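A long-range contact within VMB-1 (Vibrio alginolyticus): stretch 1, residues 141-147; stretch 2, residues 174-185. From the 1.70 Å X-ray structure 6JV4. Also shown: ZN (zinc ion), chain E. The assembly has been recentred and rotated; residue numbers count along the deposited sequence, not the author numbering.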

# COMPACT_ATOMS: atom_id res chain seq x y z
N GLY A 141 -6.82 2.01 -12.23
CA GLY A 141 -8.26 2.24 -12.21
C GLY A 141 -8.87 1.85 -10.88
O GLY A 141 -8.17 1.33 -9.99
N ALA A 142 -10.18 2.05 -10.74
CA ALA A 142 -10.87 1.78 -9.46
C ALA A 142 -10.90 0.29 -9.12
O ALA A 142 -10.96 -0.58 -10.05
N GLY A 143 -10.92 -0.01 -7.83
CA GLY A 143 -11.17 -1.38 -7.35
C GLY A 143 -11.64 -1.33 -5.92
O GLY A 143 -12.82 -1.03 -5.67
N HIS A 144 -10.75 -1.59 -5.00
CA HIS A 144 -11.03 -1.45 -3.56
C HIS A 144 -11.54 -0.04 -3.25
O HIS A 144 -12.49 0.11 -2.42
N THR A 145 -10.92 0.96 -3.86
CA THR A 145 -11.37 2.35 -3.80
C THR A 145 -11.18 2.94 -5.21
O THR A 145 -10.52 2.35 -6.06
N GLU A 146 -11.72 4.13 -5.38
CA GLU A 146 -11.59 4.87 -6.65
C GLU A 146 -10.11 5.15 -6.91
O GLU A 146 -9.71 5.20 -8.10
N ASP A 147 -9.36 5.47 -5.83
CA ASP A 147 -8.00 6.06 -5.90
C ASP A 147 -6.86 5.05 -5.80
O ASP A 147 -5.71 5.47 -5.96
N GLY A 174 -13.65 -8.11 1.38
CA GLY A 174 -13.55 -7.24 2.55
C GLY A 174 -14.42 -6.01 2.39
O GLY A 174 -15.53 -6.12 1.87
N TYR A 175 -13.93 -4.88 2.90
CA TYR A 175 -14.79 -3.68 2.99
C TYR A 175 -15.02 -3.12 1.58
O TYR A 175 -14.05 -2.70 0.91
N THR A 176 -16.28 -3.05 1.16
CA THR A 176 -16.61 -2.60 -0.21
C THR A 176 -17.41 -1.32 -0.20
O THR A 176 -17.84 -0.91 -1.30
N GLY A 177 -17.50 -0.63 0.95
CA GLY A 177 -18.27 0.63 1.03
C GLY A 177 -17.81 1.65 0.03
O GLY A 177 -18.62 2.48 -0.39
N ASP A 178 -16.51 1.69 -0.27
CA ASP A 178 -15.92 2.69 -1.18
C ASP A 178 -15.41 2.02 -2.45
O ASP A 178 -14.77 2.72 -3.28
N ALA A 179 -15.78 0.76 -2.68
CA ALA A 179 -15.26 -0.02 -3.82
C ALA A 179 -16.07 0.19 -5.11
O ALA A 179 -17.25 0.67 -5.08
N ASN A 180 -15.45 -0.10 -6.24
CA ASN A 180 -16.05 -0.15 -7.58
C ASN A 180 -15.93 -1.60 -8.03
O ASN A 180 -14.90 -1.95 -8.68
N ILE A 181 -16.89 -2.42 -7.61
CA ILE A 181 -16.79 -3.88 -7.87
C ILE A 181 -16.81 -4.14 -9.39
O ILE A 181 -16.07 -5.09 -9.82
N SER A 182 -17.63 -3.40 -10.16
CA SER A 182 -17.73 -3.56 -11.63
C SER A 182 -16.40 -3.29 -12.31
O SER A 182 -16.09 -4.00 -13.25
N GLU A 183 -15.64 -2.30 -11.85
CA GLU A 183 -14.39 -1.88 -12.52
C GLU A 183 -13.25 -2.78 -12.06
O GLU A 183 -12.28 -2.95 -12.84
N TRP A 184 -13.30 -3.32 -10.85
CA TRP A 184 -12.12 -3.96 -10.23
C TRP A 184 -11.49 -5.02 -11.15
O TRP A 184 -10.28 -5.08 -11.29
N PRO A 185 -12.24 -5.93 -11.79
CA PRO A 185 -11.58 -6.93 -12.63
C PRO A 185 -10.84 -6.35 -13.83
O PRO A 185 -9.81 -6.88 -14.22

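A recurring principle of loop packing is that an aromatic side chain can lie flat against a neighbouring backbone where that backbone carries no side chain to hold it off. The contact between residues 141-147 and 174-185 of VMB-1 is a compact example. Trp-184 adopts chi1 t with chi2 near -28°; its CA-to-CB bond points sideways, but the indole reaches back to lay one face against Gly-143 and His-144. Gly-143 CA sits 3.6 Å from the centroid of the five-membered ring, a CH-pi contact, and 3.4 Å from Trp-184 CG. The fit requires glycine: a CB on Gly-143 would clash with Trp-184 CD1. The same glycine also uses its carbonyl, since Asn-180 N donates a nearly straight hydrogen bond to Gly-143 O at 2.8 Å.

His-144 points away from the second stretch, yet its CB lies 3.7 Å from Trp-184 CH2, which approaches the edge of the imidazole. With chi1 t and chi2 71°, the ring places NE2 2.0 Å from the zinc ion, whose other ligands come from elsewhere in the structure. The other ring nitrogen, His-144 ND1, donates to water 2 (2.8 Å), which in turn donates to Tyr-175 O (2.7 Å), tying the metal ligand to the second stretch. Water 1 donates to His-144 O (2.8 Å) and Tyr-175 O (2.9 Å) and accepts from Asp-178 N (3.1 Å).

Smaller side chains close the flank. Ala-142 points toward Asn-180, their CB atoms 3.7 Å apart. Asn-180, chi1 t, directs OD1 to its own stretch, where it accepts from Glu-183 N at 3.0 Å. Thr-145, chi1 p, donates from OG1 to Asp-147 OD1 (2.7 Å), while its CG2 meets Asp-178 CB at 4.0 Å. Nearby, water 3 accepts from Glu-146 N (2.9 Å) and donates to Asp-178 O (2.7 Å).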

# COMPACT_ATOMS: atom_id res chain seq x y z
CB ALA A 142 -12.24 2.38 -9.56
CB HIS A 144 -9.78 -1.80 -2.78
CG HIS A 144 -9.89 -1.46 -1.34
ND1 HIS A 144 -10.71 -2.17 -0.49
CD2 HIS A 144 -9.35 -0.47 -0.61
CE1 HIS A 144 -10.58 -1.65 0.72
NE2 HIS A 144 -9.77 -0.64 0.69
CB THR A 145 -10.64 3.18 -2.74
OG1 THR A 145 -9.25 3.07 -3.07
CG2 THR A 145 -10.88 2.73 -1.32
CB GLU A 146 -12.36 6.18 -6.45
CG GLU A 146 -12.25 7.16 -7.56
CD GLU A 146 -12.94 8.51 -7.29
OE1 GLU A 146 -13.61 8.68 -6.23
OE2 GLU A 146 -12.88 9.35 -8.18
CB ASP A 147 -7.83 7.13 -4.82
CG ASP A 147 -7.93 6.56 -3.42
OD1 ASP A 147 -8.81 5.71 -3.22
OD2 ASP A 147 -7.14 6.97 -2.58
CB TYR A 175 -14.16 -2.60 3.86
CG TYR A 175 -14.97 -1.35 3.88
CD1 TYR A 175 -16.24 -1.35 4.41
CD2 TYR A 175 -14.51 -0.18 3.31
CE1 TYR A 175 -16.98 -0.19 4.48
CE2 TYR A 175 -15.23 0.99 3.34
CZ TYR A 175 -16.47 1.00 3.95
OH TYR A 175 -17.23 2.13 3.95
CB THR A 176 -17.33 -3.69 -1.02
OG1 THR A 176 -18.52 -4.03 -0.32
CG2 THR A 176 -16.46 -4.90 -1.25
CB ASP A 178 -14.77 3.44 -0.48
CG ASP A 178 -15.26 4.28 0.69
OD1 ASP A 178 -16.30 4.94 0.49
OD2 ASP A 178 -14.59 4.29 1.73
CB ALA A 179 -15.23 -1.47 -3.44
CB ASN A 180 -15.40 0.82 -8.55
CG ASN A 180 -16.21 0.95 -9.80
OD1 ASN A 180 -16.82 -0.02 -10.25
ND2 ASN A 180 -16.13 2.14 -10.40
CB ILE A 181 -17.85 -4.67 -7.08
CG1 ILE A 181 -17.50 -4.61 -5.59
CG2 ILE A 181 -17.93 -6.11 -7.56
CD1 ILE A 181 -18.62 -5.07 -4.66
CB SER A 182 -18.79 -2.65 -12.23
OG SER A 182 -20.03 -3.18 -11.79
CB GLU A 183 -14.08 -0.40 -12.27
CG GLU A 183 -13.02 0.16 -13.19
CD GLU A 183 -13.38 0.20 -14.69
OE1 GLU A 183 -14.58 -0.00 -15.03
OE2 GLU A 183 -12.44 0.26 -15.50
CB TRP A 184 -12.50 -4.55 -8.88
CG TRP A 184 -11.40 -4.74 -7.88
CD1 TRP A 184 -10.05 -4.97 -8.09
CD2 TRP A 184 -11.59 -4.81 -6.47
NE1 TRP A 184 -9.41 -5.17 -6.90
CE2 TRP A 184 -10.33 -5.07 -5.89
CE3 TRP A 184 -12.71 -4.66 -5.63
CZ2 TRP A 184 -10.14 -5.22 -4.53
CZ3 TRP A 184 -12.50 -4.70 -4.28
CH2 TRP A 184 -11.26 -5.01 -3.74
CB PRO A 185 -12.74 -7.82 -13.07
CG PRO A 185 -13.86 -7.55 -12.09
CD PRO A 185 -13.69 -6.11 -11.67
ZN ZN E . -9.14 0.52 2.25
O HOH W 1 -13.91 0.05 -0.06
O HOH W 2 -12.67 -4.11 -0.86
O HOH W 3 -13.46 5.13 -3.32